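Local coordinates for carbonic anhydrase (Sordaria macrospora, PDB 4O1K), which catalyses the reversible hydration of carbon dioxide to bicarbonate as a tetrameric, zinc-containing beta-class carbonic anhydrase, at residues Ala98-Lys103 / Thr176-Gln181; Val104-Val109 / Val190-Val195; Ala120-Lys125 / Arg135-Val140. All blocks are in the same frame, centred on the assembly; numbering follows the deposited sequence.

Contact 1: residues Ala98-Lys103 / Thr176-Gln181; sequences AVKHLK and TAALQQ
V99 and A178 are the residues at which the end of helix 89-100 meets the first turn of helix 177-186, and the pair is an example of a close helix-helix approach at a small residue, consistent with the separation of 6.4 Å between their CA atoms. Both CB atoms point across the interface. V99 holds CG1 anti to its backbone N (chi1 169°), and this methyl rests 3.7 Å from A178 O as well as 4.1 Å from A178 CB. A branched apolar side chain thus packs on a methyl and on the backbone of the facing helix at once. This half of the contact is buried and wholly apolar in its side chains.

The other half is looser and partly exposed. K100 leaves its helix beside the interface and then reaches over, its CD brushing A178 CB and its CE coming within 3.5 Å of Q181 OE1. The lysine and glutamine chains pass each other at a slant, and K100 NZ stays 3.8 Å from Q181 OE1, too long for a bond. The polar partner of Q181 lies elsewhere: its NE2 donates to D126 of the second subunit. At the exposed end K103 NZ bonds back to K100 O at 2.9 Å.

Behind the apolar half runs strand 106-112, where I107 receives both V99 and L179; P189, just before strand 190-197, also touches both. The two helices therefore pack against the side of strand 106-112 that carries I107, with F210 of helix 210-218 against L179.

Contact 2: residues Val104-Val109 / Val190-Val195; sequences VKHIVV and VIHGWV
H106 and H192 meet ring edge to ring edge across two parallel strands, with H106 ND1 and H192 NE2 sharing a hydrogen bond of 3.0 Å in which either nitrogen could be the donor. Their planes are turned 35° from each other, and neither ring lies over the other. V190 CG2 sits 3.6 Å from H106 ND1, its side chain running beside the histidine in the same direction. Farther along this face V108 crosses W194 at about a right angle. With CG1 anti to the backbone N (chi1 169°) and CG2 beside it, both V108 methyls meet the indole: CG2 stands over the six-membered ring, 4.0 Å from its centroid in a CH-pi contact, while CG1 is 3.6 Å from CE3. The opposite face carries I107 and I191, which touch through CB and CG1.

Between the two faces the backbones form a parallel ladder; I107 N donates to V190 O at 2.9 Å, and I107 O accepts from H192 N.

These are neighbouring parallel strands inside the mixed five-stranded sheet, with strand 51-56 on the other flank of 106-112, its Y51 stacking on H106. Helices 154-174 and 177-186 cover the isoleucine face through V173 and L179, whereas H18 and F22 of the third subunit reach H106 and W194.

Contact 3: residues Ala120-Lys125 / Arg135-Val140; sequences AAMTPK and RNIRDV
The R138 side chain leaves its helix with CG anti to the carbonyl carbon (chi1 -67°) and bends at chi3 (-77°), which sets NE off the line of the chain; the guanidinium beyond it meets A121 O edge-on. The NH1 to A121 O bond is 2.9 Å long, and the oxygen lies in the guanidinium plane while NH1 approaches a lone pair in the plane of the carbonyl. M122 folds at chi2 and chi3, and although its CB points away from the helix, its CE returns to lie 3.7 Å from R138 CA and 3.9 Å from I137 CG2. Beside it the A121 methyl presses on I137, its CB 3.6 Å from I137 CG2. One arginine N-H thus serves a carbonyl at the end of helix 116-121, next to an apolar patch. Past that end the chain turns, T123 OG1 donating to A120 O at 2.7 Å.

Y221 of the second subunit forms a cation-pi contact with R138, and K175 of that subunit pairs with D139, which places helix 130-143 at a subunit interface. The contact is a helix C-terminus held by an arginine from the following helix, in the part of the beta-carbonic anhydrase fold just after H112 and C115, two of the four zinc ligands.

Overall arrangement
Contact 2 is the central one, 8 Å from the centre of the chain, while contacts 1 and 3, also buried, lie farther out; contact 3 touches neither of the others. The first two join the same successive elements: helix 89-100 leads into strand 106-112 and helix 177-186 into strand 190-197, so the helix pair and the strand pair repeat one association, with L179 CD1 3.4 Å from I191 CD1 between them. Contact 2 adds a histidine pair and a CH-pi contact to its ladder, contact 1 has an apolar half and a partly exposed polar edge, and contact 3 uses a side-chain-to-backbone bond. Contacts 1 and 3 both reach the second subunit, and contacts 1 and 2 the third.

Contact 1: residues Ala98-Lys103 / Thr176-Gln181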
loop_
_atom_site.group_PDB
_atom_site.type_symbol
_atom_site.label_atom_id
_atom_site.label_comp_id
_atom_site.label_asym_id
_atom_site.label_seq_id
_atom_site.Cartn_x
_atom_site.Cartn_y
_atom_site.Cartn_z
ATOM N N ALA A 98 0.095 11.238 -14.427
ATOM C CA ALA A 98 0.200 11.197 -15.887
ATOM C C ALA A 98 -1.023 11.808 -16.545
ATOM O O ALA A 98 -0.913 12.539 -17.539
ATOM C CB ALA A 98 0.404 9.760 -16.371
ATOM N N VAL A 99 -2.200 11.514 -16.003
ATOM C CA VAL A 99 -3.434 11.994 -16.629
ATOM C C VAL A 99 -3.664 13.460 -16.323
ATOM O O VAL A 99 -3.951 14.270 -17.210
ATOM C CB VAL A 99 -4.624 11.222 -16.120
ATOM C CG1 VAL A 99 -5.897 11.891 -16.561
ATOM C CG2 VAL A 99 -4.555 9.768 -16.620
ATOM N N LYS A 100 -3.548 13.807 -15.052
ATOM C CA LYS A 100 -3.947 15.143 -14.623
ATOM C C LYS A 100 -2.882 16.216 -14.820
ATOM O O LYS A 100 -3.196 17.349 -15.187
ATOM C CB LYS A 100 -4.433 15.111 -13.171
ATOM C CG LYS A 100 -5.954 15.018 -13.080
ATOM C CD LYS A 100 -6.435 14.521 -11.724
ATOM C CE LYS A 100 -7.920 14.820 -11.540
ATOM N NZ LYS A 100 -8.243 15.178 -10.122
ATOM N N HIS A 101 -1.623 15.864 -14.594
ATOM C CA HIS A 101 -0.560 16.855 -14.621
ATOM C C HIS A 101 0.319 16.775 -15.873
ATOM O O HIS A 101 0.797 17.802 -16.361
ATOM C CB HIS A 101 0.258 16.763 -13.332
ATOM C CG HIS A 101 -0.570 16.953 -12.095
ATOM N ND1 HIS A 101 -1.126 18.168 -11.750
ATOM C CD2 HIS A 101 -0.951 16.078 -11.130
ATOM C CE1 HIS A 101 -1.811 18.032 -10.625
ATOM N NE2 HIS A 101 -1.719 16.774 -10.229
ATOM N N LEU A 102 0.519 15.576 -16.418
ATOM C CA LEU A 102 1.255 15.461 -17.683
ATOM C C LEU A 102 0.343 15.519 -18.915
ATOM O O LEU A 102 0.820 15.776 -20.024
ATOM C CB LEU A 102 2.133 14.196 -17.712
ATOM C CG LEU A 102 3.325 14.193 -16.742
ATOM C CD1 LEU A 102 4.057 12.850 -16.739
ATOM C CD2 LEU A 102 4.286 15.304 -17.087
ATOM N N LYS A 103 -0.955 15.257 -18.722
ATOM C CA LYS A 103 -1.936 15.310 -19.817
ATOM C C LYS A 103 -1.552 14.357 -20.947
ATOM O O LYS A 103 -1.585 14.691 -22.136
ATOM C CB LYS A 103 -2.091 16.736 -20.346
ATOM C CG LYS A 103 -2.338 17.784 -19.265
ATOM C CD LYS A 103 -3.785 17.805 -18.833
ATOM C CE LYS A 103 -4.086 19.006 -17.929
ATOM N NZ LYS A 103 -5.094 18.657 -16.866
ATOM N N THR A 176 -10.407 4.550 -12.564
ATOM C CA THR A 176 -9.856 5.730 -11.890
ATOM C C THR A 176 -10.628 6.989 -12.200
ATOM O O THR A 176 -11.071 7.186 -13.327
ATOM C CB THR A 176 -8.349 5.941 -12.137
ATOM O OG1 THR A 176 -8.100 6.286 -13.513
ATOM C CG2 THR A 176 -7.604 4.679 -11.783
ATOM N N ALA A 177 -10.803 7.833 -11.182
ATOM C CA ALA A 177 -11.522 9.094 -11.330
ATOM C C ALA A 177 -10.829 10.004 -12.334
ATOM O O ALA A 177 -11.492 10.679 -13.131
ATOM C CB ALA A 177 -11.671 9.800 -9.957
ATOM N N ALA A 178 -9.497 9.998 -12.304
ATOM C CA ALA A 178 -8.696 10.853 -13.177
ATOM C C ALA A 178 -9.039 10.547 -14.624
ATOM O O ALA A 178 -9.374 11.457 -15.416
ATOM C CB ALA A 178 -7.213 10.605 -12.924
ATOM N N LEU A 179 -8.935 9.263 -14.966
ATOM C CA LEU A 179 -9.217 8.804 -16.332
ATOM C C LEU A 179 -10.613 9.206 -16.785
ATOM O O LEU A 179 -10.784 9.777 -17.871
ATOM C CB LEU A 179 -9.087 7.280 -16.458
ATOM C CG LEU A 179 -9.425 7.027 -17.930
ATOM C CD1 LEU A 179 -8.232 6.575 -18.712
ATOM C CD2 LEU A 179 -10.654 6.163 -18.184
ATOM N N GLN A 180 -11.618 8.922 -15.957
ATOM C CA GLN A 180 -12.999 9.206 -16.358
ATOM C C GLN A 180 -13.267 10.695 -16.541
ATOM O O GLN A 180 -13.889 11.105 -17.527
ATOM C CB GLN A 180 -14.009 8.605 -15.367
ATOM C CG GLN A 180 -15.441 8.763 -15.868
ATOM C CD GLN A 180 -16.473 8.214 -14.910
ATOM O OE1 GLN A 180 -17.599 8.714 -14.843
ATOM N NE2 GLN A 180 -16.105 7.170 -14.173
ATOM N N GLN A 181 -12.801 11.499 -15.592
ATOM C CA GLN A 181 -12.967 12.948 -15.678
ATOM C C GLN A 181 -12.310 13.497 -16.941
ATOM O O GLN A 181 -12.962 14.198 -17.732
ATOM C CB GLN A 181 -12.394 13.628 -14.432
ATOM C CG GLN A 181 -13.230 13.403 -13.160
ATOM C CD GLN A 181 -12.439 13.654 -11.890
ATOM O OE1 GLN A 181 -11.207 13.566 -11.881
ATOM N NE2 GLN A 181 -13.140 13.960 -10.805
#

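Contact 2: residues Val104-Val109 / Val190-Val195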
loop_
_atom_site.group_PDB
_atom_site.type_symbol
_atom_site.label_atom_id
_atom_site.label_comp_id
_atom_site.label_asym_id
_atom_site.label_seq_id
_atom_site.Cartn_x
_atom_site.Cartn_y
_atom_site.Cartn_z
ATOM N N VAL A 104 -1.183 13.152 -20.534
ATOM C CA VAL A 104 -0.881 12.049 -21.403
ATOM C C VAL A 104 -2.084 11.780 -22.330
ATOM O O VAL A 104 -3.225 11.933 -21.906
ATOM C CB VAL A 104 -0.472 10.883 -20.454
ATOM C CG1 VAL A 104 -1.315 9.644 -20.614
ATOM C CG2 VAL A 104 1.043 10.635 -20.516
ATOM N N LYS A 105 -1.837 11.460 -23.606
ATOM C CA LYS A 105 -2.929 11.197 -24.543
ATOM C C LYS A 105 -3.298 9.719 -24.615
ATOM O O LYS A 105 -4.406 9.360 -25.065
ATOM C CB LYS A 105 -2.548 11.676 -25.949
ATOM C CG LYS A 105 -2.998 13.092 -26.287
ATOM C CD LYS A 105 -2.163 14.156 -25.646
ATOM C CE LYS A 105 -2.221 15.422 -26.506
ATOM N NZ LYS A 105 -3.640 15.826 -26.745
ATOM N N HIS A 106 -2.371 8.867 -24.173
ATOM C CA HIS A 106 -2.541 7.428 -24.253
ATOM C C HIS A 106 -2.084 6.770 -22.954
ATOM O O HIS A 106 -1.096 7.185 -22.349
ATOM C CB HIS A 106 -1.686 6.864 -25.396
ATOM C CG HIS A 106 -1.995 7.456 -26.733
ATOM N ND1 HIS A 106 -3.032 7.004 -27.522
ATOM C CD2 HIS A 106 -1.395 8.455 -27.429
ATOM C CE1 HIS A 106 -3.059 7.705 -28.648
ATOM N NE2 HIS A 106 -2.080 8.593 -28.615
ATOM N N ILE A 107 -2.793 5.729 -22.528
ATOM C CA ILE A 107 -2.276 4.881 -21.451
ATOM C C ILE A 107 -2.257 3.469 -22.023
ATOM O O ILE A 107 -3.253 3.013 -22.539
ATOM C CB ILE A 107 -3.169 4.911 -20.218
ATOM C CG1 ILE A 107 -3.255 6.328 -19.643
ATOM C CG2 ILE A 107 -2.575 3.993 -19.111
ATOM C CD1 ILE A 107 -4.147 6.446 -18.379
ATOM N N VAL A 108 -1.109 2.798 -21.981
ATOM C CA VAL A 108 -0.991 1.451 -22.543
ATOM C C VAL A 108 -0.666 0.545 -21.370
ATOM O O VAL A 108 0.220 0.882 -20.595
ATOM C CB VAL A 108 0.239 1.386 -23.456
ATOM C CG1 VAL A 108 0.535 -0.069 -23.846
ATOM C CG2 VAL A 108 0.043 2.297 -24.702
ATOM N N VAL A 109 -1.365 -0.580 -21.251
ATOM C CA VAL A 109 -0.918 -1.661 -20.370
ATOM C C VAL A 109 -0.361 -2.693 -21.318
ATOM O O VAL A 109 -1.077 -3.176 -22.198
ATOM C CB VAL A 109 -2.083 -2.282 -19.592
ATOM C CG1 VAL A 109 -1.613 -3.520 -18.821
ATOM C CG2 VAL A 109 -2.639 -1.264 -18.614
ATOM N N VAL A 190 -6.881 7.762 -24.181
ATOM C CA VAL A 190 -7.506 6.502 -24.517
ATOM C C VAL A 190 -6.582 5.393 -24.033
ATOM O O VAL A 190 -5.361 5.572 -23.895
ATOM C CB VAL A 190 -7.828 6.369 -26.014
ATOM C CG1 VAL A 190 -8.885 7.415 -26.428
ATOM C CG2 VAL A 190 -6.572 6.522 -26.847
ATOM N N ILE A 191 -7.182 4.254 -23.782
ATOM C CA ILE A 191 -6.493 3.154 -23.146
ATOM C C ILE A 191 -6.272 2.004 -24.111
ATOM O O ILE A 191 -7.190 1.640 -24.866
ATOM C CB ILE A 191 -7.338 2.694 -21.983
ATOM C CG1 ILE A 191 -7.037 3.590 -20.791
ATOM C CG2 ILE A 191 -7.065 1.256 -21.631
ATOM C CD1 ILE A 191 -7.872 3.290 -19.665
ATOM N N HIS A 192 -5.070 1.431 -24.079
ATOM C CA HIS A 192 -4.732 0.319 -24.962
ATOM C C HIS A 192 -4.225 -0.853 -24.153
ATOM O O HIS A 192 -3.553 -0.658 -23.133
ATOM C CB HIS A 192 -3.622 0.709 -25.921
ATOM C CG HIS A 192 -3.841 2.008 -26.617
ATOM N ND1 HIS A 192 -4.470 2.103 -27.842
ATOM C CD2 HIS A 192 -3.465 3.266 -26.288
ATOM C CE1 HIS A 192 -4.498 3.370 -28.221
ATOM N NE2 HIS A 192 -3.886 4.095 -27.301
ATOM N N GLY A 193 -4.546 -2.064 -24.617
ATOM C CA GLY A 193 -4.033 -3.275 -23.993
ATOM C C GLY A 193 -3.249 -4.007 -25.063
ATOM O O GLY A 193 -3.817 -4.444 -26.040
ATOM N N TRP A 194 -1.949 -4.142 -24.870
ATOM C CA TRP A 194 -1.092 -4.768 -25.877
ATOM C C TRP A 194 -0.314 -5.892 -25.232
ATOM O O TRP A 194 -0.242 -5.984 -23.990
ATOM C CB TRP A 194 -0.124 -3.734 -26.447
ATOM C CG TRP A 194 -0.754 -2.566 -27.200
ATOM C CD1 TRP A 194 -2.035 -2.477 -27.696
ATOM C CD2 TRP A 194 -0.110 -1.321 -27.533
ATOM N NE1 TRP A 194 -2.210 -1.249 -28.333
ATOM C CE2 TRP A 194 -1.049 -0.524 -28.231
ATOM C CE3 TRP A 194 1.173 -0.799 -27.303
ATOM C CZ2 TRP A 194 -0.736 0.763 -28.716
ATOM C CZ3 TRP A 194 1.478 0.483 -27.783
ATOM C CH2 TRP A 194 0.525 1.247 -28.468
ATOM N N VAL A 195 0.245 -6.781 -26.052
ATOM C CA VAL A 195 1.042 -7.869 -25.512
ATOM C C VAL A 195 2.240 -8.036 -26.422
ATOM O O VAL A 195 2.071 -8.102 -27.642
ATOM C CB VAL A 195 0.270 -9.199 -25.456
ATOM C CG1 VAL A 195 1.160 -10.284 -24.847
ATOM C CG2 VAL A 195 -0.970 -9.066 -24.618
#

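Contact 3: residues Ala120-Lys125 / Arg135-Val140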
loop_
_atom_site.group_PDB
_atom_site.type_symbol
_atom_site.label_atom_id
_atom_site.label_comp_id
_atom_site.label_asym_id
_atom_site.label_seq_id
_atom_site.Cartn_x
_atom_site.Cartn_y
_atom_site.Cartn_z
ATOM N N ALA A 120 4.641 -17.538 -12.055
ATOM C CA ALA A 120 4.876 -17.714 -10.620
ATOM C C ALA A 120 3.588 -17.588 -9.798
ATOM O O ALA A 120 3.448 -18.212 -8.728
ATOM C CB ALA A 120 5.910 -16.723 -10.134
ATOM N N ALA A 121 2.670 -16.747 -10.275
ATOM C CA ALA A 121 1.357 -16.601 -9.655
ATOM C C ALA A 121 0.671 -17.934 -9.722
ATOM O O ALA A 121 -0.031 -18.326 -8.786
ATOM C CB ALA A 121 0.537 -15.581 -10.390
ATOM N N MET A 122 0.861 -18.626 -10.844
ATOM C CA MET A 122 0.185 -19.906 -11.009
ATOM C C MET A 122 0.856 -21.116 -10.315
ATOM O O MET A 122 0.367 -22.250 -10.409
ATOM C CB MET A 122 -0.125 -20.155 -12.484
ATOM C CG MET A 122 -1.095 -19.097 -13.021
ATOM S SD MET A 122 -2.655 -19.232 -12.128
ATOM C CE MET A 122 -3.167 -17.535 -11.964
ATOM N N THR A 123 1.940 -20.873 -9.582
ATOM C CA THR A 123 2.599 -21.951 -8.830
ATOM C C THR A 123 2.116 -21.935 -7.376
ATOM O O THR A 123 2.248 -20.921 -6.689
ATOM C CB THR A 123 4.135 -21.816 -8.879
ATOM O OG1 THR A 123 4.544 -20.653 -8.141
ATOM C CG2 THR A 123 4.603 -21.676 -10.322
ATOM N N PRO A 124 1.540 -23.056 -6.905
ATOM C CA PRO A 124 0.966 -23.072 -5.555
ATOM C C PRO A 124 2.025 -23.191 -4.478
ATOM O O PRO A 124 2.144 -24.261 -3.869
ATOM C CB PRO A 124 0.107 -24.341 -5.558
ATOM C CG PRO A 124 0.796 -25.249 -6.529
ATOM C CD PRO A 124 1.367 -24.346 -7.602
ATOM N N LYS A 125 2.774 -22.122 -4.236
ATOM C CA LYS A 125 3.786 -22.137 -3.192
ATOM C C LYS A 125 3.828 -20.861 -2.371
ATOM O O LYS A 125 3.253 -19.825 -2.747
ATOM C CB LYS A 125 5.167 -22.443 -3.767
ATOM C CG LYS A 125 5.460 -21.787 -5.095
ATOM C CD LYS A 125 6.943 -21.924 -5.411
ATOM C CE LYS A 125 7.304 -21.213 -6.712
ATOM N NZ LYS A 125 8.780 -21.094 -6.907
ATOM N N ARG A 135 -1.352 -12.675 -5.840
ATOM C CA ARG A 135 -2.758 -12.999 -5.632
ATOM C C ARG A 135 -3.627 -12.281 -6.648
ATOM O O ARG A 135 -4.635 -12.827 -7.112
ATOM C CB ARG A 135 -3.173 -12.632 -4.190
ATOM C CG ARG A 135 -4.615 -13.051 -3.777
ATOM C CD ARG A 135 -4.743 -12.846 -2.273
ATOM N NE ARG A 135 -3.658 -13.582 -1.594
ATOM C CZ ARG A 135 -2.959 -13.161 -0.543
ATOM N NH1 ARG A 135 -3.216 -12.001 0.045
ATOM N NH2 ARG A 135 -1.984 -13.920 -0.052
ATOM N N ASN A 136 -3.235 -11.069 -7.037
ATOM C CA ASN A 136 -4.053 -10.316 -8.007
ATOM C C ASN A 136 -4.222 -11.044 -9.310
ATOM O O ASN A 136 -5.249 -10.922 -9.997
ATOM C CB ASN A 136 -3.384 -8.980 -8.284
ATOM C CG ASN A 136 -3.424 -8.084 -7.086
ATOM O OD1 ASN A 136 -2.406 -7.844 -6.427
ATOM N ND2 ASN A 136 -4.596 -7.570 -6.797
ATOM N N ILE A 137 -3.192 -11.799 -9.668
ATOM C CA ILE A 137 -3.202 -12.502 -10.923
ATOM C C ILE A 137 -4.101 -13.723 -10.774
ATOM O O ILE A 137 -4.865 -14.083 -11.688
ATOM C CB ILE A 137 -1.796 -12.936 -11.301
ATOM C CG1 ILE A 137 -0.922 -11.704 -11.587
ATOM C CG2 ILE A 137 -1.855 -13.862 -12.512
ATOM C CD1 ILE A 137 0.530 -11.991 -11.478
ATOM N N ARG A 138 -4.025 -14.358 -9.610
ATOM C CA ARG A 138 -4.903 -15.472 -9.359
ATOM C C ARG A 138 -6.349 -14.985 -9.377
ATOM O O ARG A 138 -7.221 -15.700 -9.843
ATOM C CB ARG A 138 -4.532 -16.167 -8.060
ATOM C CG ARG A 138 -3.176 -16.855 -8.127
ATOM C CD ARG A 138 -2.943 -17.776 -6.901
ATOM N NE ARG A 138 -2.594 -17.006 -5.714
ATOM C CZ ARG A 138 -1.349 -16.658 -5.390
ATOM N NH1 ARG A 138 -0.334 -17.017 -6.170
ATOM N NH2 ARG A 138 -1.104 -15.961 -4.289
ATOM N N ASP A 139 -6.590 -13.744 -8.940
ATOM C CA ASP A 139 -7.926 -13.170 -8.991
ATOM C C ASP A 139 -8.384 -13.027 -10.439
ATOM O O ASP A 139 -9.542 -13.322 -10.776
ATOM C CB ASP A 139 -7.975 -11.806 -8.297
ATOM C CG ASP A 139 -8.005 -11.917 -6.773
ATOM O OD1 ASP A 139 -8.166 -13.038 -6.252
ATOM O OD2 ASP A 139 -7.884 -10.866 -6.105
ATOM N N VAL A 140 -7.481 -12.588 -11.320
ATOM C CA VAL A 140 -7.822 -12.548 -12.748
ATOM C C VAL A 140 -8.252 -13.927 -13.256
ATOM O O VAL A 140 -9.311 -14.067 -13.913
ATOM C CB VAL A 140 -6.668 -11.996 -13.599
ATOM C CG1 VAL A 140 -6.983 -12.176 -15.077
ATOM C CG2 VAL A 140 -6.432 -10.520 -13.275
#